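Local coordinates for protein uroporphyrinogen III cosynthase (HemD) (PDB 3P9Z) that probably catalyses the cyclisation of the linear tetrapyrrole hydroxymethylbilane to the macrocycle uroporphyrinogen III, a step of porphyrin and haem biosynthesis, at residues 13-16 and 17-20; 45-48 and 49-52; 78-81 and 82-86; 193-196 and 197-201. All coordinates share one frame; numbering follows the deposited sequence.

Interaction 1. Residues 13-16 and 17-20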
loop_
_atom_site.group_PDB
_atom_site.type_symbol
_atom_site.label_atom_id
_atom_site.label_comp_id
_atom_site.label_asym_id
_atom_site.label_seq_id
_atom_site.Cartn_x
_atom_site.Cartn_y
_atom_site.Cartn_z
ATOM N N GLN A 13 4.439 7.222 5.506
ATOM C CA GLN A 13 4.297 7.675 6.884
ATOM C C GLN A 13 5.629 8.120 7.435
ATOM O O GLN A 13 6.663 7.560 7.087
ATOM C CB GLN A 13 3.748 6.548 7.753
ATOM C CG GLN A 13 2.235 6.638 7.995
ATOM C CD GLN A 13 1.560 5.289 7.821
ATOM O OE1 GLN A 13 0.987 5.007 6.762
ATOM N NE2 GLN A 13 1.647 4.436 8.839
ATOM N N ARG A 14 5.595 9.125 8.300
ATOM C CA ARG A 14 6.791 9.655 8.924
ATOM C C ARG A 14 7.407 8.611 9.847
ATOM O O ARG A 14 6.704 7.938 10.614
ATOM C CB ARG A 14 6.471 10.945 9.697
ATOM C CG ARG A 14 7.712 11.674 10.175
ATOM C CD ARG A 14 7.444 13.144 10.452
ATOM N NE ARG A 14 7.084 13.358 11.851
ATOM C CZ ARG A 14 7.957 13.512 12.848
ATOM N NH1 ARG A 14 9.268 13.477 12.620
ATOM N NH2 ARG A 14 7.517 13.696 14.085
ATOM N N ILE A 15 8.718 8.450 9.719
ATOM C CA ILE A 15 9.482 7.602 10.617
ATOM C C ILE A 15 10.443 8.514 11.404
ATOM O O ILE A 15 11.569 8.781 10.976
ATOM C CB ILE A 15 10.175 6.429 9.845
ATOM C CG1 ILE A 15 9.111 5.464 9.284
ATOM C CG2 ILE A 15 11.165 5.638 10.733
ATOM C CD1 ILE A 15 9.542 4.740 8.008
ATOM N N ALA A 16 9.947 9.028 12.531
ATOM C CA ALA A 16 10.700 9.942 13.417
ATOM C C ALA A 16 11.901 9.226 14.021
ATOM O O ALA A 16 11.781 8.077 14.390
ATOM C CB ALA A 16 9.769 10.458 14.547
ATOM N N PRO A 17 13.059 9.907 14.141
ATOM C CA PRO A 17 13.333 11.301 13.810
ATOM C C PRO A 17 13.897 11.468 12.390
ATOM O O PRO A 17 14.429 12.526 12.055
ATOM C CB PRO A 17 14.385 11.683 14.845
ATOM C CG PRO A 17 15.214 10.411 14.998
ATOM C CD PRO A 17 14.267 9.241 14.676
ATOM N N TYR A 18 13.761 10.442 11.551
ATOM C CA TYR A 18 14.384 10.483 10.223
ATOM C C TYR A 18 13.586 11.363 9.277
ATOM O O TYR A 18 12.352 11.326 9.283
ATOM C CB TYR A 18 14.506 9.068 9.624
ATOM C CG TYR A 18 15.523 8.196 10.329
ATOM C CD1 TYR A 18 16.863 8.203 9.939
ATOM C CD2 TYR A 18 15.146 7.377 11.381
ATOM C CE1 TYR A 18 17.807 7.416 10.589
ATOM C CE2 TYR A 18 16.076 6.573 12.040
ATOM C CZ TYR A 18 17.407 6.605 11.642
ATOM O OH TYR A 18 18.332 5.817 12.291
ATOM N N LYS A 19 14.292 12.124 8.447
ATOM C CA LYS A 19 13.662 12.837 7.337
ATOM C C LYS A 19 12.816 11.832 6.513
ATOM O O LYS A 19 13.268 10.726 6.182
ATOM C CB LYS A 19 14.752 13.532 6.496
ATOM C CG LYS A 19 14.264 14.258 5.219
ATOM C CD LYS A 19 15.399 15.108 4.597
ATOM C CE LYS A 19 15.009 15.702 3.225
ATOM N NZ LYS A 19 13.901 16.720 3.332
ATOM N N THR A 20 11.576 12.205 6.232
ATOM C CA THR A 20 10.691 11.375 5.423
ATOM C C THR A 20 10.015 12.187 4.312
ATOM O O THR A 20 9.433 13.244 4.564
ATOM C CB THR A 20 9.620 10.666 6.277
ATOM O OG1 THR A 20 10.253 9.839 7.265
ATOM C CG2 THR A 20 8.714 9.771 5.401
HETATM O O HOH W 1 11.127 13.217 10.610
#
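Ile15 meets Thr20 and Tyr18 through the two polar ends of its own backbone. Its N-H points almost straight at the Thr20 hydroxyl, with Ile15 N to Thr20 OG1 at 3.2 Å and an N-H...O angle of 176°. Its carbonyl takes the Tyr18 amide in the carbonyl plane, on a lone pair, with Tyr18 N to Ile15 O at 2.8 Å, although the bond is bent at the hydrogen, to 130°. The same oxygen lies at the edge of the Tyr18 ring, near its plane. The Thr20 hydroxyl also donates to the carbonyl of Tyr18, OG1 to O 3.3 Å, arriving from above the carbonyl plane. It thus accepts from one limb of the turn and donates to the other. With OG1 beside the backbone N (chi1 -59°), Thr20 directs its methyl at the opposite limb, where CG2 lies 3.5 Å from Gln13 O. A water extends this network, donating to Tyr18 O at 2.6 Å and accepting from Arg14 NH1 at 2.8 Å in the guanidinium plane. Pro17, after a cis peptide bond, holds the third position of the turn that the Ile15-Tyr18 bond closes. Farther out, Ile15 and Tyr18 pack on Trp9 and helix 214-223. These features, with the backbone angles of Ala16 and Pro17, define a type VIa beta turn at the surface, linking strand 7-10 to strand 19-28.

Interaction 2. Residues 45-48 and 49-52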
loop_
_atom_site.group_PDB
_atom_site.type_symbol
_atom_site.label_atom_id
_atom_site.label_comp_id
_atom_site.label_asym_id
_atom_site.label_seq_id
_atom_site.Cartn_x
_atom_site.Cartn_y
_atom_site.Cartn_z
ATOM N N SER A 45 -5.413 -4.422 1.022
ATOM C CA SER A 45 -4.731 -3.296 1.689
ATOM C C SER A 45 -5.529 -2.743 2.874
ATOM O O SER A 45 -6.760 -2.694 2.837
ATOM C CB SER A 45 -4.478 -2.168 0.685
ATOM O OG SER A 45 -4.092 -0.973 1.350
ATOM N N LYS A 46 -4.830 -2.292 3.908
ATOM C CA LYS A 46 -5.478 -1.565 4.994
ATOM C C LYS A 46 -6.144 -0.256 4.517
ATOM O O LYS A 46 -7.069 0.267 5.153
ATOM C CB LYS A 46 -4.481 -1.298 6.123
ATOM C CG LYS A 46 -3.363 -0.295 5.769
ATOM C CD LYS A 46 -2.278 -0.289 6.860
ATOM C CE LYS A 46 -1.117 0.618 6.485
ATOM N NZ LYS A 46 -0.111 0.610 7.577
ATOM N N ASN A 47 -5.688 0.267 3.386
ATOM C CA ASN A 47 -6.213 1.539 2.893
ATOM C C ASN A 47 -7.660 1.465 2.423
ATOM O O ASN A 47 -8.395 2.457 2.494
ATOM C CB ASN A 47 -5.293 2.107 1.816
ATOM C CG ASN A 47 -3.952 2.540 2.395
ATOM O OD1 ASN A 47 -3.903 3.387 3.285
ATOM N ND2 ASN A 47 -2.870 1.932 1.922
ATOM N N ALA A 48 -8.058 0.282 1.958
ATOM C CA ALA A 48 -9.457 0.008 1.620
ATOM C C ALA A 48 -10.321 -0.053 2.883
ATOM O O ALA A 48 -11.463 0.396 2.867
ATOM C CB ALA A 48 -9.582 -1.280 0.800
ATOM N N VAL A 49 -9.768 -0.570 3.985
ATOM C CA VAL A 49 -10.485 -0.533 5.266
ATOM C C VAL A 49 -10.683 0.917 5.750
ATOM O O VAL A 49 -11.805 1.320 6.103
ATOM C CB VAL A 49 -9.789 -1.390 6.367
ATOM C CG1 VAL A 49 -10.630 -1.423 7.649
ATOM C CG2 VAL A 49 -9.518 -2.829 5.855
ATOM N N PHE A 50 -9.600 1.702 5.743
ATOM C CA PHE A 50 -9.672 3.100 6.196
ATOM C C PHE A 50 -10.623 3.943 5.357
ATOM O O PHE A 50 -11.299 4.819 5.875
ATOM C CB PHE A 50 -8.288 3.747 6.192
ATOM C CG PHE A 50 -7.335 3.125 7.150
ATOM C CD1 PHE A 50 -7.765 2.710 8.409
ATOM C CD2 PHE A 50 -5.994 2.961 6.802
ATOM C CE1 PHE A 50 -6.870 2.131 9.313
ATOM C CE2 PHE A 50 -5.091 2.379 7.693
ATOM C CZ PHE A 50 -5.521 1.958 8.947
ATOM N N SER A 51 -10.650 3.672 4.059
ATOM C CA SER A 51 -11.570 4.313 3.148
ATOM C C SER A 51 -13.014 4.066 3.571
ATOM O O SER A 51 -13.798 5.004 3.642
ATOM C CB SER A 51 -11.354 3.803 1.718
ATOM O OG SER A 51 -12.275 4.433 0.823
ATOM N N LEU A 52 -13.369 2.811 3.842
ATOM C CA LEU A 52 -14.744 2.476 4.270
ATOM C C LEU A 52 -15.122 3.182 5.572
ATOM O O LEU A 52 -16.171 3.812 5.659
ATOM C CB LEU A 52 -14.929 0.955 4.404
ATOM C CG LEU A 52 -14.869 0.107 3.130
ATOM C CD1 LEU A 52 -15.033 -1.354 3.496
ATOM C CD2 LEU A 52 -15.927 0.532 2.100
#
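Val49 CB lies 3.4 Å from Lys46 O, while the Val49 side chain packs outward on Phe43 and on Thr80 and Leu81 of helix 75-83. Phe50 then donates its amide to the same carbonyl, nearly along the C=O axis, with Phe50 N to Lys46 O at 3.0 Å and an N-H...O angle of 166°. That oxygen also lies over a face of the Phe50 ring, 3.3 Å from CD2. The Lys46 aliphatic chain passes the ring obliquely, bringing Lys46 CG within 3.7 Å of Phe50 CE2; its chi1 of 69° places CG between the backbone N and carbonyl carbon, and the extended remainder carries the ammonium end away. Asn47 OD1 sits at the ring edge, its amide plane turned 66° from the ring. Ser51 N reaches Asn47 O at 3.0 Å from above the carbonyl plane, while its hydroxyl bonds outside the helix to Val141 O. Leu52 closes the series, its N 3.2 Å from Ala48 O and its side chain on Phe43. Just before the helix, Ser45 OG accepts from Asn47 N at 2.9 Å. This is a serine N-cap followed by the first i-to-i+4 turn of an alpha helix.

Interaction 3. Residues 78-81 and 82-86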
loop_
_atom_site.group_PDB
_atom_site.type_symbol
_atom_site.label_atom_id
_atom_site.label_comp_id
_atom_site.label_asym_id
_atom_site.label_seq_id
_atom_site.Cartn_x
_atom_site.Cartn_y
_atom_site.Cartn_z
ATOM N N ALA A 78 -5.504 -8.281 7.863
ATOM C CA ALA A 78 -6.379 -9.002 8.805
ATOM C C ALA A 78 -6.427 -8.323 10.176
ATOM O O ALA A 78 -7.500 -8.116 10.728
ATOM C CB ALA A 78 -5.971 -10.486 8.929
ATOM N N LYS A 79 -5.269 -7.942 10.713
ATOM C CA LYS A 79 -5.238 -7.216 11.989
ATOM C C LYS A 79 -5.973 -5.865 11.917
ATOM O O LYS A 79 -6.714 -5.504 12.832
ATOM C CB LYS A 79 -3.804 -7.037 12.483
ATOM C CG LYS A 79 -3.678 -6.266 13.817
ATOM C CD LYS A 79 -3.195 -4.826 13.597
ATOM C CE LYS A 79 -2.727 -4.158 14.905
ATOM N NZ LYS A 79 -1.952 -5.081 15.790
ATOM N N THR A 80 -5.776 -5.135 10.826
ATOM C CA THR A 80 -6.483 -3.858 10.640
ATOM C C THR A 80 -8.009 -4.031 10.631
ATOM O O THR A 80 -8.733 -3.255 11.256
ATOM C CB THR A 80 -6.013 -3.133 9.357
ATOM O OG1 THR A 80 -4.617 -2.844 9.485
ATOM C CG2 THR A 80 -6.772 -1.820 9.152
ATOM N N LEU A 81 -8.483 -5.051 9.914
ATOM C CA LEU A 81 -9.896 -5.387 9.909
ATOM C C LEU A 81 -10.387 -5.713 11.317
ATOM O O LEU A 81 -11.418 -5.198 11.766
ATOM C CB LEU A 81 -10.144 -6.576 8.990
ATOM C CG LEU A 81 -10.177 -6.236 7.509
ATOM C CD1 LEU A 81 -9.957 -7.514 6.692
ATOM C CD2 LEU A 81 -11.494 -5.526 7.154
ATOM N N GLN A 82 -9.611 -6.548 12.002
ATOM C CA GLN A 82 -9.925 -7.013 13.345
ATOM C C GLN A 82 -10.001 -5.832 14.318
ATOM O O GLN A 82 -10.971 -5.676 15.059
ATOM C CB GLN A 82 -8.858 -8.025 13.786
ATOM C CG GLN A 82 -8.942 -8.505 15.230
ATOM C CD GLN A 82 -9.916 -9.664 15.445
ATOM O OE1 GLN A 82 -9.771 -10.422 16.404
ATOM N NE2 GLN A 82 -10.908 -9.807 14.563
ATOM N N ASP A 83 -8.974 -4.996 14.279
ATOM C CA ASP A 83 -8.882 -3.814 15.128
ATOM C C ASP A 83 -10.004 -2.809 14.903
ATOM O O ASP A 83 -10.342 -2.056 15.804
ATOM C CB ASP A 83 -7.525 -3.135 14.935
ATOM C CG ASP A 83 -6.408 -3.827 15.708
ATOM O OD1 ASP A 83 -6.666 -4.835 16.391
ATOM O OD2 ASP A 83 -5.261 -3.349 15.648
ATOM N N HIS A 84 -10.584 -2.789 13.708
ATOM C CA HIS A 84 -11.617 -1.800 13.425
ATOM C C HIS A 84 -13.034 -2.354 13.326
ATOM O O HIS A 84 -13.871 -1.805 12.617
ATOM C CB HIS A 84 -11.221 -0.935 12.216
ATOM C CG HIS A 84 -10.052 -0.040 12.491
ATOM N ND1 HIS A 84 -10.180 1.188 13.107
ATOM C CD2 HIS A 84 -8.727 -0.208 12.264
ATOM C CE1 HIS A 84 -8.986 1.742 13.238
ATOM N NE2 HIS A 84 -8.087 0.914 12.737
ATOM N N HIS A 85 -13.288 -3.453 14.042
ATOM C CA HIS A 85 -14.645 -3.981 14.272
ATOM C C HIS A 85 -15.316 -4.659 13.064
ATOM O O HIS A 85 -16.534 -4.809 13.018
ATOM C CB HIS A 85 -15.547 -2.904 14.905
ATOM C CG HIS A 85 -14.943 -2.266 16.120
ATOM N ND1 HIS A 85 -14.977 -0.907 16.346
ATOM C CD2 HIS A 85 -14.250 -2.801 17.158
ATOM C CE1 HIS A 85 -14.350 -0.634 17.478
ATOM N NE2 HIS A 85 -13.900 -1.766 17.991
ATOM N N PHE A 86 -14.515 -5.084 12.097
ATOM C CA PHE A 86 -15.046 -5.892 11.007
ATOM C C PHE A 86 -15.124 -7.331 11.492
ATOM O O PHE A 86 -14.432 -7.711 12.446
ATOM C CB PHE A 86 -14.180 -5.754 9.757
ATOM C CG PHE A 86 -14.386 -4.451 9.029
ATOM C CD1 PHE A 86 -13.803 -3.278 9.494
ATOM C CD2 PHE A 86 -15.167 -4.401 7.884
ATOM C CE1 PHE A 86 -13.998 -2.070 8.818
ATOM C CE2 PHE A 86 -15.372 -3.197 7.197
ATOM C CZ PHE A 86 -14.795 -2.034 7.664
#
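Leu81 lays its CD2 methyl over the face of the Phe86 ring, a CH-pi contact with the methyl 4.0 Å from the ring centroid and 27° off the normal. Phe86 CG stands beside its backbone N (chi1 -76°), which sets the ring against the Leu81 side chain. The closest approach, Leu81 CD2 to Phe86 CG at 3.6 Å, falls near the root of the ring. The backbone holds the two residues in this relation: Phe86 N donates to Leu81 O at 3.1 Å, and His84 N reaches that oxygen at 3.2 Å from the opposite face of the carbonyl plane. With positive phi at His85 and a weak bond from His85 N to Gln82 O, this forms a Schellman motif ending the helix. The His84 ring presents its edge to Thr80 O, with CD2 3.2 Å from that oxygen. On the exposed side the bent Lys79 chain crosses the Asp83 carboxylate; their salt bridge is long, and its geometry is doubtful because the carboxylate position is less sure. Outside the segments, Thr80 OG1 bonds to Pro76 O. Leu81 faces helix 46-55 at Val49 and strand 70-72 at Ala70 and Ala72, while Phe86 lies against Val49 and against Leu62 of helix 60-66.

Interaction 4. Residues 193-196 and 197-201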
loop_
_atom_site.group_PDB
_atom_site.type_symbol
_atom_site.label_atom_id
_atom_site.label_comp_id
_atom_site.label_asym_id
_atom_site.label_seq_id
_atom_site.Cartn_x
_atom_site.Cartn_y
_atom_site.Cartn_z
ATOM N N ASN A 193 12.547 -6.647 -4.367
ATOM C CA ASN A 193 12.971 -6.591 -5.776
ATOM C C ASN A 193 11.979 -5.926 -6.719
ATOM O O ASN A 193 12.373 -5.396 -7.744
ATOM C CB ASN A 193 13.485 -7.952 -6.314
ATOM C CG ASN A 193 12.442 -9.094 -6.243
ATOM O OD1 ASN A 193 11.222 -8.888 -6.095
ATOM N ND2 ASN A 193 12.943 -10.315 -6.357
ATOM N N THR A 194 10.692 -5.928 -6.389
ATOM C CA THR A 194 9.749 -5.258 -7.275
ATOM C C THR A 194 10.077 -3.766 -7.339
ATOM O O THR A 194 10.090 -3.170 -8.418
ATOM C CB THR A 194 8.271 -5.489 -6.893
ATOM O OG1 THR A 194 8.031 -4.941 -5.605
ATOM C CG2 THR A 194 7.940 -6.968 -6.869
ATOM N N THR A 195 10.383 -3.178 -6.189
ATOM C CA THR A 195 10.827 -1.771 -6.127
ATOM C C THR A 195 12.175 -1.601 -6.838
ATOM O O THR A 195 12.337 -0.721 -7.691
ATOM C CB THR A 195 10.957 -1.306 -4.677
ATOM O OG1 THR A 195 9.645 -1.237 -4.097
ATOM C CG2 THR A 195 11.653 0.090 -4.597
ATOM N N ALA A 196 13.118 -2.473 -6.499
ATOM C CA ALA A 196 14.462 -2.408 -7.055
ATOM C C ALA A 196 14.475 -2.558 -8.574
ATOM O O ALA A 196 15.210 -1.851 -9.254
ATOM C CB ALA A 196 15.352 -3.447 -6.397
ATOM N N LEU A 197 13.656 -3.469 -9.097
ATOM C CA LEU A 197 13.643 -3.729 -10.536
ATOM C C LEU A 197 12.937 -2.616 -11.312
ATOM O O LEU A 197 13.263 -2.340 -12.477
ATOM C CB LEU A 197 13.055 -5.120 -10.844
ATOM C CG LEU A 197 13.925 -6.289 -10.339
ATOM C CD1 LEU A 197 13.228 -7.647 -10.488
ATOM C CD2 LEU A 197 15.260 -6.312 -11.065
ATOM N N TYR A 198 11.990 -1.957 -10.652
ATOM C CA TYR A 198 11.406 -0.741 -11.215
ATOM C C TYR A 198 12.473 0.354 -11.325
ATOM O O TYR A 198 12.660 0.949 -12.391
ATOM C CB TYR A 198 10.223 -0.247 -10.380
ATOM C CG TYR A 198 9.807 1.127 -10.833
ATOM C CD1 TYR A 198 8.990 1.286 -11.955
ATOM C CD2 TYR A 198 10.293 2.265 -10.191
ATOM C CE1 TYR A 198 8.628 2.563 -12.409
ATOM C CE2 TYR A 198 9.946 3.557 -10.645
ATOM C CZ TYR A 198 9.114 3.685 -11.743
ATOM O OH TYR A 198 8.763 4.929 -12.189
ATOM N N LEU A 199 13.177 0.620 -10.224
ATOM C CA LEU A 199 14.298 1.565 -10.247
ATOM C C LEU A 199 15.347 1.243 -11.328
ATOM O O LEU A 199 15.837 2.128 -12.029
ATOM C CB LEU A 199 14.974 1.655 -8.870
ATOM C CG LEU A 199 14.159 2.417 -7.814
ATOM C CD1 LEU A 199 14.772 2.248 -6.427
ATOM C CD2 LEU A 199 14.054 3.892 -8.169
ATOM N N GLN A 200 15.689 -0.032 -11.448
ATOM C CA GLN A 200 16.687 -0.454 -12.436
ATOM C C GLN A 200 16.198 -0.211 -13.882
ATOM O O GLN A 200 16.990 0.135 -14.762
ATOM C CB GLN A 200 17.010 -1.923 -12.193
ATOM C CG GLN A 200 17.991 -2.539 -13.158
ATOM C CD GLN A 200 18.281 -3.982 -12.797
ATOM O OE1 GLN A 200 18.638 -4.299 -11.651
ATOM N NE2 GLN A 200 18.117 -4.867 -13.768
ATOM N N GLU A 201 14.891 -0.375 -14.111
ATOM C CA GLU A 201 14.266 -0.044 -15.393
ATOM C C GLU A 201 14.500 1.437 -15.700
ATOM O O GLU A 201 14.694 1.820 -16.856
ATOM C CB GLU A 201 12.758 -0.382 -15.352
ATOM C CG GLU A 201 11.924 0.123 -16.559
ATOM C CD GLU A 201 10.414 -0.141 -16.417
ATOM O OE1 GLU A 201 9.977 -0.653 -15.358
ATOM O OE2 GLU A 201 9.661 0.168 -17.370
#
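Leu197 and Asn193 are joined first by a backbone bond, Leu197 N to Asn193 O at 2.7 Å, the shortest of the four i-to-i+4 hydrogen bonds that cross between the segments. The next links Tyr198 N to Thr194 O at 3.2 Å. Leu199 N then reaches Thr195 O at 3.0 Å, almost straight at the hydrogen (176°). Gln200 N bonds to Ala196 O at 2.9 Å, and the ladder continues with Glu201 N to Leu197 O.

Carbon-to-carbonyl packing comes next: Leu197 places CG beside its backbone N (chi1 -67°), which sets that carbon 3.2 Å from Asn193 O, and the Tyr198 ring has Thr195 O at its edge, near its plane. Apolar contacts are lighter: Leu197 CD1 lies alongside Asn193 CB at 4.2 Å, and Thr195 CG2 meets Leu199 CD1, also at 4.2 Å, on the buried side. The Tyr198 side chain packs on Ile170, Ala173 and Lys174 of helix 170-179. Ala196 turns inward to Ser190, Ser206 and Ile208, so this helix packs on both strands that it connects in a beta-alpha-beta unit. The contact therefore depends mainly on peptide hydrogen bonding, while the buried side chains find their packing on the sheet and the adjacent helix.

In the fold
Interactions 2 and 3 are neighbours, their centres about 10 Å apart: Val49 CG2 meets Leu81 CD2 at 3.6 Å, and Val49 CG1 meets Phe86 CE1 at 3.6 Å, so the start of helix 46-55 packs on the end of helix 75-83 and the residues just after it. One shows a serine N-cap, the other a Schellman C-cap. Interaction 4, in helix 193-201, lies on the opposite side of the chain's centre from both. Interaction 2 has buried and partly exposed residues and no exposed one, whereas interactions 3 and 4 each mix three buried with four exposed. Interaction 1 is a surface turn without buried residues, held by one backbone bond across the turn, a threonine hydroxyl and a water.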